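Local structure of 3-oxo-tetronate kinase (Cupriavidus necator, 5DMH) at residues 35-40 / 102-107; 234-239 / 258-263; 326-331 / 373-378. The protein catalyses the ATP-dependent phosphorylation of 3-oxo-tetronate to 3-oxo-tetronate 4-phosphate, as a member of the four-carbon acid sugar kinase family. One frame throughout, in Å; residues are numbered along the deposited sequence.

Interaction 1. Residues 35-40 / 102-107; sequences GCIADD and QWLRAQ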
ATOM      1  N   GLY A  35      12.542  -0.612   9.924  1.00 19.74           N
ATOM      2  CA  GLY A  35      12.597  -1.155   8.580  1.00 21.26           C
ATOM      3  C   GLY A  35      11.256  -1.753   8.207  1.00 18.04           C
ATOM      4  O   GLY A  35      10.708  -2.526   8.972  1.00 18.46           O
ATOM      5  N   CYS A  36      10.705  -1.357   7.061  1.00 17.38           N
ATOM      6  CA  CYS A  36       9.344  -1.713   6.712  1.00 16.44           C
ATOM      7  C   CYS A  36       9.338  -2.397   5.359  1.00 16.42           C
ATOM      8  O   CYS A  36      10.112  -2.053   4.474  1.00 17.70           O
ATOM      9  CB  CYS A  36       8.468  -0.481   6.662  1.00 18.67           C
ATOM     10  SG  CYS A  36       8.580   0.571   8.129  1.00 18.73           S
ATOM     11  N   ILE A  37       8.505  -3.406   5.249  1.00 15.39           N
ATOM     12  CA  ILE A  37       8.320  -4.144   4.027  1.00 15.78           C
ATOM     13  C   ILE A  37       6.858  -4.039   3.661  1.00 15.15           C
ATOM     14  O   ILE A  37       6.009  -4.529   4.411  1.00 14.64           O
ATOM     15  CB  ILE A  37       8.677  -5.603   4.248  1.00 15.11           C
ATOM     16  CG1 ILE A  37      10.147  -5.704   4.674  1.00 15.97           C
ATOM     17  CG2 ILE A  37       8.422  -6.393   2.997  1.00 15.21           C
ATOM     18  CD1 ILE A  37      10.508  -7.075   5.209  1.00 18.60           C
ATOM     19  N   ALA A  38       6.573  -3.415   2.516  1.00 14.00           N
ATOM     20  CA  ALA A  38       5.199  -3.221   2.064  1.00 13.63           C
ATOM     21  C   ALA A  38       4.863  -4.101   0.849  1.00 17.53           C
ATOM     22  O   ALA A  38       5.654  -4.207  -0.105  1.00 16.83           O
ATOM     23  CB  ALA A  38       4.946  -1.747   1.733  1.00 16.65           C
ATOM     24  N   ASP A  39       3.699  -4.733   0.898  1.00 18.54           N
ATOM     25  CA  ASP A  39       3.280  -5.640  -0.151  1.00 15.40           C
ATOM     26  C   ASP A  39       2.703  -4.991  -1.428  1.00 15.67           C
ATOM     27  O   ASP A  39       2.329  -5.694  -2.359  1.00 16.19           O
ATOM     28  CB  ASP A  39       2.333  -6.707   0.385  1.00 15.40           C
ATOM     29  CG  ASP A  39       0.891  -6.230   0.578  1.00 16.18           C
ATOM     30  OD1 ASP A  39       0.599  -5.023   0.620  1.00 15.17           O
ATOM     31  OD2 ASP A  39       0.034  -7.127   0.676  1.00 16.44           O
ATOM     32  N   ASP A  40       2.596  -3.668  -1.447  1.00 13.00           N
ATOM     33  CA  ASP A  40       2.264  -2.947  -2.666  1.00 14.64           C
ATOM     34  C   ASP A  40       2.829  -1.542  -2.635  1.00 15.81           C
ATOM     35  O   ASP A  40       3.230  -1.033  -1.575  1.00 17.66           O
ATOM     36  CB  ASP A  40       0.763  -3.026  -3.049  1.00 16.24           C
ATOM     37  CG  ASP A  40      -0.161  -2.100  -2.271  1.00 28.29           C
ATOM     38  OD1 ASP A  40       0.196  -1.412  -1.285  1.00 21.77           O
ATOM     39  OD2 ASP A  40      -1.354  -2.142  -2.660  1.00 35.44           O
ATOM     40  N   GLN A 102      16.564  -8.920   5.346  1.00 16.86           N
ATOM     41  CA  GLN A 102      18.003  -8.977   5.551  1.00 20.61           C
ATOM     42  C   GLN A 102      18.626  -7.644   5.172  1.00 20.69           C
ATOM     43  O   GLN A 102      19.492  -7.130   5.897  1.00 20.48           O
ATOM     44  CB  GLN A 102      18.616 -10.120   4.746  1.00 22.97           C
ATOM     45  CG  GLN A 102      20.130 -10.067   4.647  1.00 29.75           C
ATOM     46  CD  GLN A 102      20.813 -10.099   5.979  1.00 32.00           C
ATOM     47  OE1 GLN A 102      20.250 -10.545   6.995  1.00 31.73           O
ATOM     48  NE2 GLN A 102      22.054  -9.622   5.997  1.00 27.95           N
ATOM     49  N   TRP A 103      18.193  -7.065   4.047  1.00 21.83           N
ATOM     50  CA  TRP A 103      18.748  -5.775   3.624  1.00 20.34           C
ATOM     51  C   TRP A 103      18.519  -4.714   4.715  1.00 21.01           C
ATOM     52  O   TRP A 103      19.424  -3.935   5.070  1.00 20.57           O
ATOM     53  CB  TRP A 103      18.172  -5.341   2.263  1.00 19.11           C
ATOM     54  CG  TRP A 103      18.749  -4.051   1.777  1.00 18.78           C
ATOM     55  CD1 TRP A 103      19.946  -3.861   1.134  1.00 24.80           C
ATOM     56  CD2 TRP A 103      18.165  -2.756   1.930  1.00 17.79           C
ATOM     57  NE1 TRP A 103      20.134  -2.528   0.880  1.00 24.37           N
ATOM     58  CE2 TRP A 103      19.053  -1.826   1.354  1.00 25.47           C
ATOM     59  CE3 TRP A 103      16.974  -2.299   2.496  1.00 20.10           C
ATOM     60  CZ2 TRP A 103      18.781  -0.453   1.319  1.00 30.31           C
ATOM     61  CZ3 TRP A 103      16.696  -0.943   2.465  1.00 20.33           C
ATOM     62  CH2 TRP A 103      17.595  -0.030   1.878  1.00 26.71           C
ATOM     63  N   LEU A 104      17.313  -4.707   5.262  1.00 18.78           N
ATOM     64  CA  LEU A 104      16.948  -3.749   6.304  1.00 17.09           C
ATOM     65  C   LEU A 104      17.776  -3.946   7.564  1.00 21.48           C
ATOM     66  O   LEU A 104      18.257  -2.978   8.151  1.00 22.06           O
ATOM     67  CB  LEU A 104      15.462  -3.874   6.622  1.00 16.16           C
ATOM     68  CG  LEU A 104      14.542  -3.339   5.522  1.00 19.59           C
ATOM     69  CD1 LEU A 104      13.124  -3.758   5.848  1.00 19.13           C
ATOM     70  CD2 LEU A 104      14.631  -1.812   5.371  1.00 19.44           C
ATOM     71  N   ARG A 105      17.990  -5.200   7.955  1.00 19.61           N
ATOM     72  CA  ARG A 105      18.791  -5.494   9.135  1.00 23.66           C
ATOM     73  C   ARG A 105      20.213  -4.989   8.943  1.00 24.89           C
ATOM     74  O   ARG A 105      20.807  -4.388   9.836  1.00 27.29           O
ATOM     75  CB  ARG A 105      18.821  -7.000   9.405  1.00 18.77           C
ATOM     76  CG  ARG A 105      17.506  -7.657   9.623  1.00 29.51           C
ATOM     77  CD  ARG A 105      17.654  -9.157   9.756  1.00 38.94           C
ATOM     78  NE  ARG A 105      17.781  -9.518  11.155  1.00 43.55           N
ATOM     79  CZ  ARG A 105      17.514 -10.711  11.662  1.00 28.12           C
ATOM     80  NH1 ARG A 105      17.090 -11.718  10.895  1.00 22.38           N
ATOM     81  NH2 ARG A 105      17.637 -10.878  12.961  1.00 24.85           N
ATOM     82  N   ALA A 106      20.744  -5.232   7.757  1.00 22.16           N
ATOM     83  CA  ALA A 106      22.098  -4.821   7.401  1.00 28.84           C
ATOM     84  C   ALA A 106      22.283  -3.311   7.385  1.00 29.75           C
ATOM     85  O   ALA A 106      23.402  -2.842   7.556  1.00 28.65           O
ATOM     86  CB  ALA A 106      22.452  -5.387   6.067  1.00 23.07           C
ATOM     87  N   GLN A 107      21.201  -2.556   7.151  1.00 26.19           N
ATOM     88  CA  GLN A 107      21.253  -1.102   7.278  1.00 25.82           C
ATOM     89  C   GLN A 107      21.187  -0.660   8.743  1.00 27.07           C
ATOM     90  O   GLN A 107      21.383   0.518   9.037  1.00 28.10           O
ATOM     91  CB  GLN A 107      20.120  -0.414   6.500  1.00 28.86           C
ATOM     92  CG  GLN A 107      19.896  -0.878   5.060  1.00 27.47           C
ATOM     93  CD  GLN A 107      21.182  -1.050   4.271  1.00 35.18           C
ATOM     94  OE1 GLN A 107      21.921  -0.092   4.067  1.00 35.09           O
ATOM     95  NE2 GLN A 107      21.456  -2.282   3.827  1.00 26.26           N
TER

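Interaction 2. Residues 234-239 / 258-263; sequences VSDADL and IALGLP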
ATOM      1  N   VAL A 234     -10.652   0.502  17.588  1.00 14.19           N
ATOM      2  CA  VAL A 234     -11.897   1.218  17.259  1.00 14.60           C
ATOM      3  C   VAL A 234     -11.696   2.714  17.112  1.00 18.68           C
ATOM      4  O   VAL A 234     -12.658   3.448  16.843  1.00 19.31           O
ATOM      5  CB  VAL A 234     -13.003   0.938  18.286  1.00 18.93           C
ATOM      6  CG1 VAL A 234     -13.143  -0.542  18.525  1.00 16.94           C
ATOM      7  CG2 VAL A 234     -12.737   1.658  19.618  1.00 21.01           C
ATOM      8  N   SER A 235     -10.447   3.155  17.235  1.00 19.45           N
ATOM      9  CA  SER A 235     -10.099   4.574  17.205  1.00 16.40           C
ATOM     10  C   SER A 235      -8.613   4.734  17.013  1.00 14.89           C
ATOM     11  O   SER A 235      -7.848   3.769  17.187  1.00 17.20           O
ATOM     12  CB  SER A 235     -10.487   5.196  18.530  1.00 18.12           C
ATOM     13  OG  SER A 235      -9.722   4.595  19.524  1.00 22.91           O
ATOM     14  N   ASP A 236      -8.193   5.953  16.665  1.00 18.36           N
ATOM     15  CA  ASP A 236      -6.773   6.275  16.599  1.00 14.82           C
ATOM     16  C   ASP A 236      -6.140   6.101  17.985  1.00 19.10           C
ATOM     17  O   ASP A 236      -4.986   5.686  18.101  1.00 19.40           O
ATOM     18  CB  ASP A 236      -6.516   7.686  16.080  1.00 16.25           C
ATOM     19  CG  ASP A 236      -6.680   7.810  14.569  1.00 23.44           C
ATOM     20  OD1 ASP A 236      -6.782   6.795  13.855  1.00 21.21           O
ATOM     21  OD2 ASP A 236      -6.716   8.959  14.101  1.00 23.92           O
ATOM     22  N   ALA A 237      -6.894   6.406  19.037  1.00 18.84           N
ATOM     23  CA  ALA A 237      -6.374   6.196  20.381  1.00 16.84           C
ATOM     24  C   ALA A 237      -5.950   4.731  20.590  1.00 18.56           C
ATOM     25  O   ALA A 237      -4.910   4.468  21.188  1.00 19.31           O
ATOM     26  CB  ALA A 237      -7.376   6.628  21.441  1.00 18.04           C
ATOM     27  N   ASP A 238      -6.751   3.782  20.097  1.00 19.74           N
ATOM     28  CA  ASP A 238      -6.395   2.381  20.217  1.00 16.38           C
ATOM     29  C   ASP A 238      -5.116   2.099  19.442  1.00 17.70           C
ATOM     30  O   ASP A 238      -4.281   1.344  19.903  1.00 17.21           O
ATOM     31  CB  ASP A 238      -7.521   1.450  19.724  1.00 13.52           C
ATOM     32  CG  ASP A 238      -8.644   1.303  20.708  1.00 18.30           C
ATOM     33  OD1 ASP A 238      -8.552   1.800  21.875  1.00 21.39           O
ATOM     34  OD2 ASP A 238      -9.641   0.657  20.325  1.00 18.04           O
ATOM     35  N   LEU A 239      -4.935   2.738  18.283  1.00 17.74           N
ATOM     36  CA  LEU A 239      -3.733   2.512  17.487  1.00 16.78           C
ATOM     37  C   LEU A 239      -2.471   2.988  18.224  1.00 18.90           C
ATOM     38  O   LEU A 239      -1.418   2.320  18.195  1.00 17.84           O
ATOM     39  CB  LEU A 239      -3.879   3.169  16.112  1.00 15.24           C
ATOM     40  CG  LEU A 239      -4.832   2.455  15.135  1.00 14.18           C
ATOM     41  CD1 LEU A 239      -5.026   3.300  13.906  1.00 18.48           C
ATOM     42  CD2 LEU A 239      -4.327   1.069  14.767  1.00 18.45           C
ATOM     43  N   ILE A 258      -1.251   1.270  12.170  1.00 14.54           N
ATOM     44  CA  ILE A 258      -0.531   0.657  13.290  1.00 17.35           C
ATOM     45  C   ILE A 258       0.844   1.313  13.507  1.00 15.93           C
ATOM     46  O   ILE A 258       1.468   1.140  14.564  1.00 17.29           O
ATOM     47  CB  ILE A 258      -0.414  -0.861  13.124  1.00 16.85           C
ATOM     48  CG1 ILE A 258       0.002  -1.522  14.438  1.00 14.89           C
ATOM     49  CG2 ILE A 258       0.613  -1.244  12.053  1.00 15.31           C
ATOM     50  CD1 ILE A 258      -0.947  -1.228  15.620  1.00 19.90           C
ATOM     51  N   ALA A 259       1.321   2.062  12.511  1.00 14.56           N
ATOM     52  CA  ALA A 259       2.612   2.765  12.621  1.00 21.07           C
ATOM     53  C   ALA A 259       2.517   4.104  13.319  1.00 22.12           C
ATOM     54  O   ALA A 259       3.551   4.702  13.665  1.00 20.93           O
ATOM     55  CB  ALA A 259       3.236   2.966  11.251  1.00 17.20           C
ATOM     56  N   LEU A 260       1.290   4.596  13.511  1.00 19.97           N
ATOM     57  CA  LEU A 260       1.079   5.932  14.072  1.00 19.46           C
ATOM     58  C   LEU A 260       1.953   6.231  15.285  1.00 21.23           C
ATOM     59  O   LEU A 260       2.544   7.321  15.403  1.00 21.11           O
ATOM     60  CB  LEU A 260      -0.399   6.096  14.459  1.00 19.82           C
ATOM     61  CG  LEU A 260      -1.327   6.389  13.285  1.00 21.99           C
ATOM     62  CD1 LEU A 260      -2.772   6.357  13.756  1.00 24.44           C
ATOM     63  CD2 LEU A 260      -1.034   7.749  12.669  1.00 23.70           C
ATOM     64  N   GLY A 261       2.003   5.276  16.216  1.00 20.59           N
ATOM     65  CA  GLY A 261       2.672   5.474  17.479  1.00 22.72           C
ATOM     66  C   GLY A 261       4.124   5.014  17.550  1.00 20.75           C
ATOM     67  O   GLY A 261       4.735   5.088  18.618  1.00 20.39           O
ATOM     68  N   LEU A 262       4.675   4.514  16.444  1.00 22.30           N
ATOM     69  CA  LEU A 262       6.022   3.927  16.517  1.00 20.23           C
ATOM     70  C   LEU A 262       7.101   5.000  16.675  1.00 19.69           C
ATOM     71  O   LEU A 262       8.040   4.836  17.452  1.00 21.13           O
ATOM     72  CB  LEU A 262       6.274   2.999  15.330  1.00 17.95           C
ATOM     73  CG  LEU A 262       5.265   1.843  15.248  1.00 22.64           C
ATOM     74  CD1 LEU A 262       5.542   0.954  14.051  1.00 21.80           C
ATOM     75  CD2 LEU A 262       5.220   1.036  16.538  1.00 22.78           C
ATOM     76  N   PRO A 263       6.972   6.124  15.961  1.00 20.37           N
ATOM     77  CA  PRO A 263       7.976   7.178  16.190  1.00 22.70           C
ATOM     78  C   PRO A 263       8.040   7.642  17.630  1.00 24.81           C
ATOM     79  O   PRO A 263       9.120   7.882  18.165  1.00 24.87           O
ATOM     80  CB  PRO A 263       7.489   8.311  15.275  1.00 20.73           C
ATOM     81  CG  PRO A 263       6.803   7.609  14.177  1.00 21.88           C
ATOM     82  CD  PRO A 263       6.077   6.466  14.844  1.00 18.87           C
TER
HETATM   83  O   HOH W   1       0.856   2.707  16.676  1.00 20.40           O

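Interaction 3. Residues 326-331 / 373-378; sequences AVADAA and LATVAA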
ATOM      1  N   ALA A 326      -3.686  -2.819 -30.881  1.00 31.08           N
ATOM      2  CA  ALA A 326      -2.644  -1.881 -30.473  1.00 32.23           C
ATOM      3  C   ALA A 326      -3.173  -0.833 -29.489  1.00 24.90           C
ATOM      4  O   ALA A 326      -3.120   0.364 -29.759  1.00 25.17           O
ATOM      5  CB  ALA A 326      -2.040  -1.194 -31.723  1.00 37.32           C
ATOM      6  N   VAL A 327      -3.630  -1.290 -28.329  1.00 24.56           N
ATOM      7  CA  VAL A 327      -4.306  -0.441 -27.359  1.00 23.88           C
ATOM      8  C   VAL A 327      -3.332   0.529 -26.668  1.00 22.44           C
ATOM      9  O   VAL A 327      -3.635   1.726 -26.557  1.00 19.77           O
ATOM     10  CB  VAL A 327      -5.046  -1.293 -26.310  1.00 25.35           C
ATOM     11  CG1 VAL A 327      -5.691  -0.427 -25.271  1.00 23.77           C
ATOM     12  CG2 VAL A 327      -6.077  -2.199 -26.985  1.00 27.87           C
ATOM     13  N   ALA A 328      -2.166   0.042 -26.243  1.00 24.27           N
ATOM     14  CA  ALA A 328      -1.188   0.928 -25.625  1.00 23.51           C
ATOM     15  C   ALA A 328      -0.709   2.018 -26.589  1.00 22.15           C
ATOM     16  O   ALA A 328      -0.564   3.180 -26.188  1.00 23.48           O
ATOM     17  CB  ALA A 328      -0.003   0.145 -25.074  1.00 23.15           C
ATOM     18  N   ASP A 329      -0.466   1.653 -27.850  1.00 20.25           N
ATOM     19  CA  ASP A 329      -0.095   2.629 -28.868  1.00 23.60           C
ATOM     20  C   ASP A 329      -1.194   3.690 -29.007  1.00 25.23           C
ATOM     21  O   ASP A 329      -0.903   4.882 -29.125  1.00 22.24           O
ATOM     22  CB  ASP A 329       0.148   1.958 -30.227  1.00 33.44           C
ATOM     23  CG  ASP A 329       1.392   1.069 -30.250  1.00 46.49           C
ATOM     24  OD1 ASP A 329       2.241   1.179 -29.341  1.00 33.37           O
ATOM     25  OD2 ASP A 329       1.517   0.264 -31.205  1.00 50.23           O
ATOM     26  N   ALA A 330      -2.456   3.263 -28.973  1.00 26.05           N
ATOM     27  CA  ALA A 330      -3.576   4.193 -29.130  1.00 31.20           C
ATOM     28  C   ALA A 330      -3.660   5.153 -27.956  1.00 25.70           C
ATOM     29  O   ALA A 330      -3.989   6.338 -28.130  1.00 22.46           O
ATOM     30  CB  ALA A 330      -4.881   3.442 -29.272  1.00 26.56           C
ATOM     31  N   ALA A 331      -3.395   4.639 -26.759  1.00 22.77           N
ATOM     32  CA  ALA A 331      -3.402   5.469 -25.552  1.00 20.88           C
ATOM     33  C   ALA A 331      -2.282   6.493 -25.576  1.00 21.79           C
ATOM     34  O   ALA A 331      -2.485   7.636 -25.227  1.00 22.62           O
ATOM     35  CB  ALA A 331      -3.303   4.616 -24.331  1.00 20.93           C
ATOM     36  N   LEU A 373      -0.987  -0.281 -18.998  1.00 19.16           N
ATOM     37  CA  LEU A 373      -0.819   0.990 -18.308  1.00 15.75           C
ATOM     38  C   LEU A 373       0.656   1.255 -18.054  1.00 14.85           C
ATOM     39  O   LEU A 373       1.109   2.418 -18.133  1.00 17.25           O
ATOM     40  CB  LEU A 373      -1.654   0.995 -16.998  1.00 13.29           C
ATOM     41  CG  LEU A 373      -3.166   1.049 -17.209  1.00 17.61           C
ATOM     42  CD1 LEU A 373      -3.913   0.817 -15.872  1.00 18.46           C
ATOM     43  CD2 LEU A 373      -3.628   2.333 -17.863  1.00 18.42           C
ATOM     44  N   ALA A 374       1.419   0.200 -17.753  1.00 14.15           N
ATOM     45  CA  ALA A 374       2.839   0.350 -17.512  1.00 16.92           C
ATOM     46  C   ALA A 374       3.567   0.765 -18.816  1.00 19.27           C
ATOM     47  O   ALA A 374       4.466   1.614 -18.806  1.00 18.16           O
ATOM     48  CB  ALA A 374       3.417  -0.932 -16.948  1.00 16.52           C
ATOM     49  N   THR A 375       3.184   0.153 -19.930  1.00 23.29           N
ATOM     50  CA  THR A 375       3.729   0.547 -21.240  1.00 19.06           C
ATOM     51  C   THR A 375       3.401   2.023 -21.568  1.00 19.60           C
ATOM     52  O   THR A 375       4.265   2.802 -22.000  1.00 19.80           O
ATOM     53  CB  THR A 375       3.172  -0.345 -22.350  1.00 18.88           C
ATOM     54  OG1 THR A 375       3.624  -1.677 -22.157  1.00 21.40           O
ATOM     55  CG2 THR A 375       3.602   0.181 -23.750  1.00 21.54           C
ATOM     56  N   VAL A 376       2.161   2.421 -21.321  1.00 17.85           N
ATOM     57  CA  VAL A 376       1.785   3.812 -21.541  1.00 18.31           C
ATOM     58  C   VAL A 376       2.661   4.722 -20.669  1.00 21.79           C
ATOM     59  O   VAL A 376       3.226   5.682 -21.154  1.00 20.79           O
ATOM     60  CB  VAL A 376       0.322   4.076 -21.262  1.00 17.34           C
ATOM     61  CG1 VAL A 376       0.048   5.566 -21.282  1.00 19.38           C
ATOM     62  CG2 VAL A 376      -0.542   3.343 -22.292  1.00 18.81           C
ATOM     63  N   ALA A 377       2.837   4.382 -19.396  1.00 18.48           N
ATOM     64  CA  ALA A 377       3.715   5.191 -18.558  1.00 17.52           C
ATOM     65  C   ALA A 377       5.158   5.290 -19.085  1.00 17.53           C
ATOM     66  O   ALA A 377       5.759   6.369 -19.119  1.00 20.85           O
ATOM     67  CB  ALA A 377       3.702   4.657 -17.145  1.00 21.22           C
ATOM     68  N   ALA A 378       5.730   4.163 -19.482  1.00 21.37           N
ATOM     69  CA  ALA A 378       7.103   4.162 -19.998  1.00 22.98           C
ATOM     70  C   ALA A 378       7.217   5.027 -21.256  1.00 23.84           C
ATOM     71  O   ALA A 378       8.160   5.800 -21.408  1.00 24.08           O
ATOM     72  CB  ALA A 378       7.571   2.748 -20.286  1.00 23.18           C
TER

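Interaction 1. Residues 35-40 / 102-107
Leu104 of helix 90-106 lies against Gly35, Cys36 and Ile37 of strand 34-38. The contact is apolar, with no hydrogen bond between the two segments. Leu104 CD1 does most of the touching. Leu104 CD1 sits 3.6 Å from Gly35 C and is equally near Cys36 N, so this methyl rests on the backbone of the strand. Leu104 CD2 reaches Gly35 CA at 3.9 Å. Leu104 CD1 also meets Ile37 CG1, at 3.7 Å. The CA-CB bond of Ile37 points neither toward the helix nor away, but with CG1 set beside the backbone N (chi1 -61°) this branch comes near Leu104.

The polar bonds lie within a segment or go to residues beyond both. The side chain of Gln107 folds back, and its NE2 gives a hydrogen bond of 2.9 Å to Trp103 O. Gln107 N reaches the same oxygen from the opposite face of the carbonyl plane. Gln107 NE2 also lies 3.2 Å above the plane of the Trp103 ring, toward its rim. Further along the strand segment, Asp39 and Asp40 both form salt bridges with Arg86, and Asp40 caps helix 41-53.

Strand 34-38 pairs with strands 78-82 and 111-115, and Leu104 also touches Leu79, Val81 and Phe112 on them. A helix running nearly antiparallel to the strands it covers is the layering of a parallel alpha/beta sheet, here in the sugar-binding domain.

Interaction 2. Residues 234-239 / 258-263
The carboxylate of Asp236 meets Leu260 through one oxygen, with OD1 4.0 Å from CD1. This is a plain van der Waals approach at the margin of the contact. The second carboxylate, that of Asp238, is used inside its own segment. Its OD2 accepts from Val234 N on the anti side, 24° out of the carboxylate plane. The bond from Val234 N to Asp238 OD2 is 2.9 Å long and almost straight.

Asp236 and Asp238 belong to the capped start of helix 236-245. Ser235 is the N-cap, and its OG accepts from Asp238 N at 3.1 Å. The helix packs on the 3-10 segment and the type I turn (Ala259 to Leu262) that follow strand 251-254 and lead into helix 262-268, in the alpha/beta sugar-binding domain.

Leu239 carries the apolar part, dividing its two methyls between two residues. Leu239 CD1 faces Leu260 CD1 at 3.8 Å. Leu239 CD2 lies 4.0 Å from Ile258 N. It also meets the end of that side chain. The CA-CB bond of Ile258 points away from the helix, and CG1 lies anti to the backbone N (chi1 -165°). A bend at chi2 (57°) accompanies the return of Ile258 CD1 to within 4.2 Å of Leu239 CD2. Leu239 and Ile258 both touch Cys147 of strand 144-147, while Leu260 reaches Thr50 on helix 41-53.

No direct hydrogen bond joins the two segments. One water does so instead. It donates to Leu239 O and to Ile258 O, using both of its protons, and it accepts from Gly261 N at 2.9 Å.

Interaction 3. Residues 326-331 / 373-378
Two helices of the nucleotide-binding domain pack side by side here, with Ala328 and Ala331 of helix 327-336 set against Thr375 and Val376 of helix 362-382. Ala328 CB meets the methyl of Thr375, CG2, at 3.8 Å. Val376 uses one branch. Val376 CG2 lies 3.7 Å from Ala331 CB and 3.9 Å from Ala328 O, meeting a methyl and one backbone carbonyl oxygen. This branch stands beside the backbone N of Val376, while CG1 is anti to that N (chi1 171°).

The short axes run in roughly the same direction, at 41° to each other, with a closest approach of 9.1 Å. This is helix packing on an alpha/beta core. Ala331 also touches Ile344 of strand 343-345, and Val376 touches Leu291 of strand 288-292.

Helix 362-382 also includes Gly366 and Glu370, which are inferred to bind ATP. The side chain of Thr375 is about 13 Å from the bound ADP, so the contact does not touch the nucleotide. Thr375 CG2 faces helix 327-336, and its hydroxyl OG1 is hydrogen-bonded to Gln371 O, one turn earlier.

Overall arrangement
From the N terminus, interaction 1 comes first. It closes a loop of 61 residues by bringing helix 90-106 back onto strand 34-38. Interaction 2 follows within the same sugar-binding domain. It closes a loop of 18 residues that holds the rest of helix 236-245 and strand 251-254. Interaction 3 lies in the nucleotide-binding domain and closes a loop of 41 residues between 326-331 and 373-378, packing helix 327-336 on helix 362-382. The three are in series, so none nests or crosses. Interactions 1 and 2 have centres about 21 Å apart and do not touch. Interactions 2 and 3 lie on opposite sides of the chain's centre, about 40 Å between centres. Each contact ties parts of one domain.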